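Long-range contacts in galactan 1,3-beta-galactosidase (Phanerochaete chrysosporium, PDB 7BYS), which probably hydrolyses beta-1,3-linked galactan from its chain end, joining a family 43 catalytic domain to a calcium-holding carbohydrate-binding module: residues Q160-R166 with Q177-G183; E197-A202 with K214-S220; S251-G257 with I271-F277. All coordinates share one frame; numbering follows the deposited sequence.

Contact 1. Residues Q160-R166 with Q177-G183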
loop_
_atom_site.group_PDB
_atom_site.type_symbol
_atom_site.label_atom_id
_atom_site.label_comp_id
_atom_site.label_asym_id
_atom_site.label_seq_id
_atom_site.Cartn_x
_atom_site.Cartn_y
_atom_site.Cartn_z
ATOM N N GLN A 160 -21.918 -1.193 5.330
ATOM C CA GLN A 160 -22.236 -0.371 6.492
ATOM C C GLN A 160 -21.747 -0.965 7.809
ATOM O O GLN A 160 -21.381 -0.210 8.712
ATOM C CB GLN A 160 -23.741 -0.113 6.575
ATOM C CG GLN A 160 -24.305 0.566 5.340
ATOM C CD GLN A 160 -23.512 1.804 4.972
ATOM O OE1 GLN A 160 -23.544 2.813 5.687
ATOM N NE2 GLN A 160 -22.766 1.724 3.874
ATOM N N ASN A 161 -21.727 -2.287 7.945
ATOM C CA ASN A 161 -21.464 -2.945 9.219
ATOM C C ASN A 161 -20.219 -3.802 9.070
ATOM O O ASN A 161 -20.171 -4.680 8.199
ATOM C CB ASN A 161 -22.647 -3.825 9.641
ATOM C CG ASN A 161 -23.954 -3.050 9.719
ATOM O OD1 ASN A 161 -23.968 -1.853 10.002
ATOM N ND2 ASN A 161 -25.061 -3.735 9.457
ATOM N N PHE A 162 -19.234 -3.564 9.924
ATOM C CA PHE A 162 -17.977 -4.293 9.863
ATOM C C PHE A 162 -18.021 -5.491 10.801
ATOM O O PHE A 162 -18.348 -5.350 11.985
ATOM C CB PHE A 162 -16.800 -3.399 10.256
ATOM C CG PHE A 162 -15.491 -4.088 10.099
ATOM C CD1 PHE A 162 -14.946 -4.257 8.835
ATOM C CD2 PHE A 162 -14.833 -4.626 11.192
ATOM C CE1 PHE A 162 -13.744 -4.936 8.673
ATOM C CE2 PHE A 162 -13.644 -5.311 11.038
ATOM C CZ PHE A 162 -13.105 -5.467 9.784
ATOM N N LYS A 163 -17.655 -6.659 10.285
ATOM C CA LYS A 163 -17.818 -7.905 11.012
ATOM C C LYS A 163 -16.503 -8.658 11.151
ATOM O O LYS A 163 -15.648 -8.640 10.253
ATOM C CB LYS A 163 -18.833 -8.800 10.313
ATOM C CG LYS A 163 -20.242 -8.245 10.401
ATOM C CD LYS A 163 -21.246 -9.059 9.606
ATOM C CE LYS A 163 -22.630 -8.418 9.712
ATOM N NZ LYS A 163 -23.553 -8.970 8.676
ATOM N N ILE A 164 -16.374 -9.355 12.275
ATOM C CA ILE A 164 -15.335 -10.349 12.491
ATOM C C ILE A 164 -16.040 -11.648 12.831
ATOM O O ILE A 164 -16.897 -11.670 13.723
ATOM C CB ILE A 164 -14.403 -9.941 13.639
ATOM C CG1 ILE A 164 -13.745 -8.593 13.307
ATOM C CG2 ILE A 164 -13.369 -11.025 13.874
ATOM C CD1 ILE A 164 -12.876 -8.048 14.423
ATOM N N SER A 165 -15.714 -12.716 12.110
ATOM C CA SER A 165 -16.393 -13.983 12.335
ATOM C C SER A 165 -15.382 -15.113 12.300
ATOM O O SER A 165 -14.428 -15.067 11.526
ATOM C CB SER A 165 -17.465 -14.211 11.276
ATOM O OG SER A 165 -18.476 -13.218 11.377
ATOM N N ARG A 166 -15.598 -16.124 13.135
ATOM C CA ARG A 166 -14.665 -17.233 13.263
ATOM C C ARG A 166 -14.879 -18.273 12.165
ATOM O O ARG A 166 -16.016 -18.586 11.793
ATOM C CB ARG A 166 -14.842 -17.874 14.642
ATOM C CG ARG A 166 -13.872 -19.002 14.951
ATOM C CD ARG A 166 -13.830 -19.327 16.447
ATOM N NE ARG A 166 -15.167 -19.463 17.022
ATOM C CZ ARG A 166 -15.849 -20.601 17.114
ATOM N NH1 ARG A 166 -17.063 -20.591 17.650
ATOM N NH2 ARG A 166 -15.332 -21.744 16.673
ATOM N N GLN A 177 -20.432 -15.532 14.265
ATOM C CA GLN A 177 -20.055 -14.130 14.374
ATOM C C GLN A 177 -19.395 -13.885 15.719
ATOM O O GLN A 177 -19.801 -14.436 16.747
ATOM C CB GLN A 177 -21.283 -13.238 14.275
ATOM C CG GLN A 177 -20.956 -11.780 13.974
ATOM C CD GLN A 177 -22.165 -11.004 13.485
ATOM O OE1 GLN A 177 -22.613 -11.184 12.354
ATOM N NE2 GLN A 177 -22.709 -10.149 14.343
ATOM N N VAL A 178 -18.365 -13.051 15.715
ATOM C CA VAL A 178 -17.607 -12.748 16.911
ATOM C C VAL A 178 -17.756 -11.285 17.313
ATOM O O VAL A 178 -17.872 -10.969 18.503
ATOM C CB VAL A 178 -16.124 -13.133 16.702
ATOM C CG1 VAL A 178 -15.285 -12.717 17.872
ATOM C CG2 VAL A 178 -16.015 -14.632 16.472
ATOM N N SER A 179 -17.761 -10.380 16.334
ATOM C CA SER A 179 -17.844 -8.951 16.589
ATOM C C SER A 179 -18.553 -8.288 15.417
ATOM O O SER A 179 -18.389 -8.698 14.264
ATOM C CB SER A 179 -16.439 -8.347 16.724
ATOM O OG SER A 179 -16.504 -6.931 16.789
ATOM N N VAL A 180 -19.344 -7.265 15.714
ATOM C CA VAL A 180 -19.907 -6.419 14.670
ATOM C C VAL A 180 -19.836 -4.965 15.116
ATOM O O VAL A 180 -20.182 -4.639 16.255
ATOM C CB VAL A 180 -21.343 -6.817 14.265
ATOM C CG1 VAL A 180 -22.306 -6.739 15.445
ATOM C CG2 VAL A 180 -21.836 -5.950 13.117
ATOM N N MET A 181 -19.383 -4.103 14.225
ATOM C CA MET A 181 -19.412 -2.655 14.431
ATOM C C MET A 181 -20.449 -2.110 13.462
ATOM O O MET A 181 -20.164 -1.905 12.278
ATOM C CB MET A 181 -18.044 -2.034 14.185
ATOM C CG MET A 181 -16.954 -2.590 15.061
ATOM S SD MET A 181 -15.377 -1.947 14.500
ATOM C CE MET A 181 -15.373 -0.386 15.329
ATOM N N ASN A 182 -21.657 -1.882 13.967
ATOM C CA ASN A 182 -22.752 -1.436 13.117
ATOM C C ASN A 182 -22.564 0.023 12.722
ATOM O O ASN A 182 -22.219 0.866 13.556
ATOM C CB ASN A 182 -24.076 -1.616 13.849
ATOM C CG ASN A 182 -24.509 -3.065 13.891
ATOM O OD1 ASN A 182 -24.423 -3.781 12.888
ATOM N ND2 ASN A 182 -24.966 -3.510 15.055
ATOM N N GLY A 183 -22.774 0.309 11.438
ATOM C CA GLY A 183 -22.656 1.662 10.935
ATOM C C GLY A 183 -21.243 2.184 10.816
ATOM O O GLY A 183 -21.064 3.375 10.565
HETATM O O HOH W 1 -16.120 -5.779 14.285
HETATM O O HOH W 2 -23.936 -11.756 9.538
#
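A classic beta bulge interrupts the antiparallel hairpin of strands 161-167 and 174-181 where two residues, Val178 and Ser179, stand across from the single Ile164. Ile164 O accepts hydrogen bonds from two backbone N-H groups, Val178 N at 2.8 Å and Ser179 N at 3.0 Å, and the register slips by one residue. Farther along, Phe162 pairs with Met181, and on their face of the sheet Met181 SD, in the modelled conformer, sits 5.5 Å from the centroid of the Phe162 ring in an oblique Met-aromatic contact. On the other face Lys163 extends past Val180, while its NZ bonds to Ser156 OG and forms a salt bridge with Asp157. At the end remote from the turn, Asn161 carries CG beside its own N (chi1 -56°), and OD1 reaches Gly183 N at 2.9 Å, while ND2 bonds to Asp157, fixing the rotation of the amide. A leucine here would probably leave Gly183 N without this acceptor and Asp157 with one donor fewer, letting the exit from the strand shift. Strand 150-156 flanks 161-167 along its other edge, Leu153 touching Phe162 and Ile164, and strand 189-194 of the following sheet packs Pro189 on Phe162 and Ile191 on Ile164.

Contact 2. Residues E197-A202 with K214-S220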
loop_
_atom_site.group_PDB
_atom_site.type_symbol
_atom_site.label_atom_id
_atom_site.label_comp_id
_atom_site.label_asym_id
_atom_site.label_seq_id
_atom_site.Cartn_x
_atom_site.Cartn_y
_atom_site.Cartn_z
ATOM N N GLU A 197 -2.255 -8.208 22.461
ATOM C CA GLU A 197 -3.420 -7.404 22.125
ATOM C C GLU A 197 -3.615 -7.427 20.613
ATOM O O GLU A 197 -2.653 -7.574 19.851
ATOM C CB GLU A 197 -3.186 -5.967 22.606
ATOM C CG GLU A 197 -4.331 -5.003 22.380
ATOM C CD GLU A 197 -5.289 -4.941 23.555
ATOM O OE1 GLU A 197 -6.096 -3.981 23.601
ATOM O OE2 GLU A 197 -5.237 -5.847 24.424
ATOM N N TYR A 198 -4.865 -7.287 20.181
ATOM C CA TYR A 198 -5.211 -7.320 18.762
ATOM C C TYR A 198 -5.392 -5.897 18.248
ATOM O O TYR A 198 -6.102 -5.094 18.863
ATOM C CB TYR A 198 -6.506 -8.100 18.526
ATOM C CG TYR A 198 -6.486 -9.506 19.060
ATOM C CD1 TYR A 198 -6.038 -10.562 18.274
ATOM C CD2 TYR A 198 -6.918 -9.784 20.352
ATOM C CE1 TYR A 198 -6.014 -11.858 18.762
ATOM C CE2 TYR A 198 -6.899 -11.085 20.846
ATOM C CZ TYR A 198 -6.450 -12.108 20.048
ATOM O OH TYR A 198 -6.437 -13.396 20.550
ATOM N N PHE A 199 -4.764 -5.590 17.116
ATOM C CA PHE A 199 -4.854 -4.268 16.512
ATOM C C PHE A 199 -5.457 -4.398 15.124
ATOM O O PHE A 199 -4.882 -5.067 14.256
ATOM C CB PHE A 199 -3.477 -3.601 16.454
ATOM C CG PHE A 199 -3.006 -3.119 17.780
ATOM C CD1 PHE A 199 -2.432 -4.000 18.678
ATOM C CD2 PHE A 199 -3.166 -1.800 18.141
ATOM C CE1 PHE A 199 -2.011 -3.559 19.935
ATOM C CE2 PHE A 199 -2.750 -1.351 19.396
ATOM C CZ PHE A 199 -2.170 -2.239 20.284
ATOM N N LEU A 200 -6.602 -3.753 14.926
ATOM C CA LEU A 200 -7.299 -3.716 13.650
ATOM C C LEU A 200 -6.950 -2.408 12.955
ATOM O O LEU A 200 -7.037 -1.335 13.566
ATOM C CB LEU A 200 -8.812 -3.789 13.893
ATOM C CG LEU A 200 -9.740 -3.509 12.709
ATOM C CD1 LEU A 200 -9.640 -4.607 11.662
ATOM C CD2 LEU A 200 -11.180 -3.347 13.152
ATOM N N ILE A 201 -6.517 -2.501 11.701
ATOM C CA ILE A 201 -6.300 -1.353 10.828
ATOM C C ILE A 201 -7.332 -1.434 9.718
ATOM O O ILE A 201 -7.559 -2.517 9.170
ATOM C CB ILE A 201 -4.893 -1.406 10.211
ATOM C CG1 ILE A 201 -3.830 -1.676 11.278
ATOM C CG2 ILE A 201 -4.618 -0.127 9.425
ATOM C CD1 ILE A 201 -3.739 -0.610 12.311
ATOM N N ALA A 202 -7.936 -0.299 9.367
ATOM C CA ALA A 202 -8.976 -0.307 8.344
ATOM C C ALA A 202 -9.116 1.086 7.752
ATOM O O ALA A 202 -8.749 2.085 8.371
ATOM C CB ALA A 202 -10.317 -0.772 8.930
ATOM N N LYS A 214 -7.517 4.015 9.970
ATOM C CA LYS A 214 -7.712 4.047 11.414
ATOM C C LYS A 214 -7.221 2.758 12.063
ATOM O O LYS A 214 -7.175 1.697 11.434
ATOM C CB LYS A 214 -9.197 4.210 11.788
ATOM C CG LYS A 214 -9.914 5.344 11.085
ATOM C CD LYS A 214 -9.446 6.702 11.577
ATOM C CE LYS A 214 -10.234 7.817 10.903
ATOM N NZ LYS A 214 -9.738 9.159 11.332
ATOM N N TRP A 215 -6.888 2.861 13.352
ATOM C CA TRP A 215 -6.563 1.706 14.180
ATOM C C TRP A 215 -7.536 1.600 15.351
ATOM O O TRP A 215 -8.073 2.610 15.831
ATOM C CB TRP A 215 -5.100 1.738 14.677
ATOM C CG TRP A 215 -4.792 2.749 15.733
ATOM C CD1 TRP A 215 -4.356 4.038 15.550
ATOM C CD2 TRP A 215 -4.860 2.546 17.148
ATOM N NE1 TRP A 215 -4.163 4.645 16.771
ATOM C CE2 TRP A 215 -4.471 3.753 17.766
ATOM C CE3 TRP A 215 -5.231 1.464 17.954
ATOM C CZ2 TRP A 215 -4.433 3.905 19.152
ATOM C CZ3 TRP A 215 -5.189 1.615 19.328
ATOM C CH2 TRP A 215 -4.792 2.829 19.914
ATOM N N PHE A 216 -7.743 0.354 15.798
ATOM C CA PHE A 216 -8.590 -0.018 16.930
ATOM C C PHE A 216 -7.864 -1.144 17.649
ATOM O O PHE A 216 -7.163 -1.929 17.011
ATOM C CB PHE A 216 -9.938 -0.606 16.464
ATOM C CG PHE A 216 -10.604 0.149 15.334
ATOM C CD1 PHE A 216 -10.125 0.066 14.035
ATOM C CD2 PHE A 216 -11.756 0.889 15.567
ATOM C CE1 PHE A 216 -10.760 0.746 12.999
ATOM C CE2 PHE A 216 -12.403 1.566 14.521
ATOM C CZ PHE A 216 -11.897 1.493 13.246
ATOM N N SER A 217 -8.020 -1.250 18.966
ATOM C CA SER A 217 -7.409 -2.371 19.674
ATOM C C SER A 217 -8.414 -3.015 20.617
ATOM O O SER A 217 -9.391 -2.393 21.050
ATOM C CB SER A 217 -6.168 -1.978 20.484
ATOM O OG SER A 217 -6.483 -0.990 21.439
ATOM N N ALA A 218 -8.150 -4.284 20.927
ATOM C CA ALA A 218 -8.985 -5.046 21.846
ATOM C C ALA A 218 -8.139 -6.155 22.451
ATOM O O ALA A 218 -7.147 -6.585 21.860
ATOM C CB ALA A 218 -10.185 -5.646 21.106
ATOM N N SER A 219 -8.537 -6.620 23.635
ATOM C CA SER A 219 -7.895 -7.787 24.242
ATOM C C SER A 219 -8.493 -9.104 23.767
ATOM O O SER A 219 -7.932 -10.170 24.048
ATOM C CB SER A 219 -7.963 -7.710 25.770
ATOM O OG SER A 219 -9.295 -7.848 26.223
ATOM N N SER A 220 -9.608 -9.053 23.049
ATOM C CA SER A 220 -10.237 -10.224 22.467
ATOM C C SER A 220 -10.824 -9.810 21.124
ATOM O O SER A 220 -11.208 -8.655 20.936
ATOM C CB SER A 220 -11.343 -10.773 23.394
ATOM O OG SER A 220 -12.390 -11.380 22.657
HETATM O O HOH W 3 -7.981 -1.097 23.608
#
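Phe199 and Ser217 face each other as a non-hydrogen-bonded pair, and Ser217 sets its CB over one face of the ring, a CH-pi contact 3.9 Å from the centroid and 22° off the normal. The same ring runs alongside Trp215, pointing the same way, with Phe199 CE2 3.8 Å from Trp215 CZ3 and the two planes inclined at 38°. Trp215 holds CG between its backbone N and carbonyl carbon (chi1 72°), a setting that brings the indole beside Phe199, and its CB is 3.6 Å from Ile201 CD1. On the opposite face of the sheet Leu200 and Phe216 lie side by side, Leu200 CD2 3.7 Å from Phe216 CD1, and the edge of the phenyl ring approaches Leu200 O. Three hydrogen-bonded pairs, Tyr198-Ala218, Leu200-Phe216 and Ala202-Lys214, tie the backbones together between these layers.

The margins are looser and more polar. Glu197, bent at chi2, brings its carboxylate close to Ala218 O without bonding to it; a water 2.6 Å from Ser217 OG makes only a weak bond to Glu197 OE1. Tyr198 turns the edge of its ring to Ser219 O and sends its hydroxyl to Asp143, while the Lys214 side chain leads away to a salt bridge with Asp230.

Strand 197-204 also bonds to 189-194, and 214-218 to 229-230. This up-and-down antiparallel meander is typical of a blade of the five-bladed beta-propeller of family 43; Ala202 lies about 8 Å, side chain to side chain, from Asp137 and Gln242, which bind galactose in another structure of this protein and carry no sugar here.

Contact 3. Residues S251-G257 with I271-F277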
loop_
_atom_site.group_PDB
_atom_site.type_symbol
_atom_site.label_atom_id
_atom_site.label_comp_id
_atom_site.label_asym_id
_atom_site.label_seq_id
_atom_site.Cartn_x
_atom_site.Cartn_y
_atom_site.Cartn_z
ATOM N N SER A 251 8.703 -5.842 17.854
ATOM C CA SER A 251 7.731 -5.164 18.698
ATOM C C SER A 251 6.895 -4.152 17.931
ATOM O O SER A 251 6.101 -3.431 18.542
ATOM C CB SER A 251 8.415 -4.491 19.887
ATOM O OG SER A 251 9.440 -3.627 19.451
ATOM N N ASN A 252 7.046 -4.094 16.610
ATOM C CA ASN A 252 6.257 -3.198 15.776
ATOM C C ASN A 252 5.578 -3.984 14.656
ATOM O O ASN A 252 5.235 -5.156 14.828
ATOM C CB ASN A 252 7.137 -2.055 15.262
ATOM C CG ASN A 252 7.800 -1.275 16.399
ATOM O OD1 ASN A 252 7.135 -0.563 17.148
ATOM N ND2 ASN A 252 9.115 -1.430 16.536
ATOM N N ALA A 253 5.363 -3.343 13.516
ATOM C CA ALA A 253 4.708 -3.984 12.388
ATOM C C ALA A 253 5.074 -3.197 11.139
ATOM O O ALA A 253 5.712 -2.143 11.208
ATOM C CB ALA A 253 3.187 -4.011 12.590
ATOM N N ILE A 254 4.660 -3.724 9.988
ATOM C CA ILE A 254 4.778 -3.019 8.719
ATOM C C ILE A 254 3.373 -2.769 8.197
ATOM O O ILE A 254 2.582 -3.711 8.040
ATOM C CB ILE A 254 5.576 -3.822 7.692
ATOM C CG1 ILE A 254 6.972 -4.121 8.234
ATOM C CG2 ILE A 254 5.637 -3.048 6.371
ATOM C CD1 ILE A 254 7.769 -5.031 7.354
ATOM N N TYR A 255 3.068 -1.503 7.927
ATOM C CA TYR A 255 1.871 -1.137 7.193
ATOM C C TYR A 255 2.131 -1.367 5.710
ATOM O O TYR A 255 3.053 -0.768 5.137
ATOM C CB TYR A 255 1.565 0.337 7.436
ATOM C CG TYR A 255 0.516 0.876 6.501
ATOM C CD1 TYR A 255 -0.828 0.690 6.777
ATOM C CD2 TYR A 255 0.864 1.565 5.337
ATOM C CE1 TYR A 255 -1.814 1.167 5.935
ATOM C CE2 TYR A 255 -0.115 2.038 4.468
ATOM C CZ TYR A 255 -1.452 1.838 4.776
ATOM O OH TYR A 255 -2.435 2.305 3.932
ATOM N N MET A 256 1.354 -2.246 5.084
ATOM C CA MET A 256 1.441 -2.474 3.643
ATOM C C MET A 256 0.139 -1.997 3.037
ATOM O O MET A 256 -0.920 -2.561 3.316
ATOM C CB MET A 256 1.676 -3.940 3.298
ATOM C CG MET A 256 2.940 -4.486 3.898
ATOM S SD MET A 256 3.014 -6.273 3.644
ATOM C CE MET A 256 4.717 -6.605 4.112
ATOM N N GLY A 257 0.219 -0.933 2.238
ATOM C CA GLY A 257 -0.939 -0.366 1.589
ATOM C C GLY A 257 -0.776 -0.316 0.077
ATOM O O GLY A 257 0.315 -0.534 -0.473
ATOM N N ILE A 271 2.694 1.102 -0.936
ATOM C CA ILE A 271 3.043 2.073 0.083
ATOM C C ILE A 271 3.268 1.262 1.351
ATOM O O ILE A 271 2.311 0.845 2.015
ATOM C CB ILE A 271 1.934 3.121 0.248
ATOM C CG1 ILE A 271 1.531 3.759 -1.107
ATOM C CG2 ILE A 271 2.360 4.191 1.242
ATOM C CD1 ILE A 271 2.679 4.308 -1.940
ATOM N N TRP A 272 4.533 0.996 1.663
ATOM C CA TRP A 272 4.912 0.232 2.849
ATOM C C TRP A 272 5.714 1.131 3.776
ATOM O O TRP A 272 6.709 1.732 3.349
ATOM C CB TRP A 272 5.797 -0.957 2.497
ATOM C CG TRP A 272 5.161 -2.088 1.753
ATOM C CD1 TRP A 272 3.961 -2.107 1.101
ATOM C CD2 TRP A 272 5.749 -3.367 1.555
ATOM N NE1 TRP A 272 3.765 -3.338 0.510
ATOM C CE2 TRP A 272 4.851 -4.130 0.786
ATOM C CE3 TRP A 272 6.949 -3.950 1.971
ATOM C CZ2 TRP A 272 5.120 -5.450 0.426
ATOM C CZ3 TRP A 272 7.209 -5.256 1.618
ATOM C CH2 TRP A 272 6.310 -5.986 0.844
ATOM N N TYR A 273 5.291 1.212 5.034
ATOM C CA TYR A 273 5.970 2.014 6.038
ATOM C C TYR A 273 6.037 1.241 7.347
ATOM O O TYR A 273 5.164 0.409 7.628
ATOM C CB TYR A 273 5.200 3.308 6.314
ATOM C CG TYR A 273 5.213 4.323 5.204
ATOM C CD1 TYR A 273 6.406 4.802 4.681
ATOM C CD2 TYR A 273 4.018 4.821 4.678
ATOM C CE1 TYR A 273 6.413 5.763 3.665
ATOM C CE2 TYR A 273 4.015 5.777 3.676
ATOM C CZ TYR A 273 5.208 6.234 3.159
ATOM O OH TYR A 273 5.177 7.181 2.149
ATOM N N PRO A 274 7.035 1.519 8.180
ATOM C CA PRO A 274 7.002 0.986 9.545
ATOM C C PRO A 274 5.752 1.474 10.265
ATOM O O PRO A 274 5.319 2.615 10.101
ATOM C CB PRO A 274 8.276 1.559 10.189
ATOM C CG PRO A 274 9.163 1.970 9.017
ATOM C CD PRO A 274 8.183 2.412 7.957
ATOM N N LEU A 275 5.169 0.595 11.053
ATOM C CA LEU A 275 4.054 0.934 11.925
ATOM C C LEU A 275 4.632 0.827 13.327
ATOM O O LEU A 275 4.855 -0.279 13.831
ATOM C CB LEU A 275 2.900 -0.036 11.712
ATOM C CG LEU A 275 1.498 0.356 12.170
ATOM C CD1 LEU A 275 1.041 1.680 11.550
ATOM C CD2 LEU A 275 0.512 -0.759 11.804
ATOM N N ASP A 276 4.921 1.971 13.930
ATOM C CA ASP A 276 5.643 2.013 15.189
ATOM C C ASP A 276 4.672 2.048 16.360
ATOM O O ASP A 276 3.758 2.877 16.396
ATOM C CB ASP A 276 6.575 3.223 15.224
ATOM C CG ASP A 276 7.625 3.101 16.298
ATOM O OD1 ASP A 276 7.243 3.145 17.481
ATOM O OD2 ASP A 276 8.821 2.935 15.967
ATOM N N PHE A 277 4.877 1.137 17.309
ATOM C CA PHE A 277 4.021 0.989 18.479
ATOM C C PHE A 277 4.639 1.566 19.746
ATOM O O PHE A 277 4.051 1.413 20.824
ATOM C CB PHE A 277 3.741 -0.496 18.742
ATOM C CG PHE A 277 2.691 -1.099 17.845
ATOM C CD1 PHE A 277 2.975 -1.403 16.523
ATOM C CD2 PHE A 277 1.423 -1.391 18.341
ATOM C CE1 PHE A 277 2.017 -1.975 15.702
ATOM C CE2 PHE A 277 0.460 -1.961 17.522
ATOM C CZ PHE A 277 0.760 -2.258 16.205
HETATM O O HOH W 4 1.106 -3.340 -0.438
#
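Met256 carries CG anti to its carbonyl carbon (chi1 -59°) and stays extended beyond it, a course that lays the whole thioether over one face of Trp272. Its CG stands 3.6 Å from the centroid of the five-membered ring, a CH-pi contact almost on the normal. The sulfur follows above the benzo ring, SD 4.2 Å from that centroid, in a Met-aromatic contact, and the methyl finishes over the far rim with CE 3.7 Å from Trp272 CH2. The indole is also held at its edge: a water accepts from Trp272 NE1 at 2.8 Å and donates to Gly257 O on the other strand.

At the other end of the hairpin Asn252 reaches the partner strand with its amide. Its OD1 accepts a hydrogen bond from Phe277 N at 2.8 Å, nearly straight at 176°, a side-chain bond that continues the cross-strand bonding beyond the Ala253-Leu275 pair. Ala253 CB meets the edge of the Phe277 ring, 3.9 Å from CE1. Between these ends Tyr255 presents its ring edge to Tyr273 N and bonds through its hydroxyl to Ser241. That hydroxyl occupies the space a beta carbon on Gly257 would need, so the absent side chain suits the packing.

Strand 242-249 borders 252-259, and 283-284 borders 269-276, where Ile284 touches Tyr255, Tyr273 and Leu275. Trp9 meets Trp272 edge-to-face, and Trp33 also lies against it, whereas Phe277 stacks on His194 of strand 189-194.

In the fold
The three contacts follow one another along the chain without interleaving, each an antiparallel hairpin in a different sheet: contact 1 in the sheet of 138-181, contact 2 in that of 186-230, contact 3 in that of 242-284. This is the serial order of blades in a beta-propeller. Contacts 1 and 2 lie with centres about 13 Å apart and touch directly, Phe162 CE2 3.8 Å from Leu200 CD2. Contact 2 meets contact 3, centres about 14 Å apart, through Phe199 CG and Phe277 CE2 at 3.7 Å. Contacts 1 and 3, centres about 24 Å apart, do not touch. Apolar seams thus join successive blades, all three hairpins approaching residues that bind galactose in other structures.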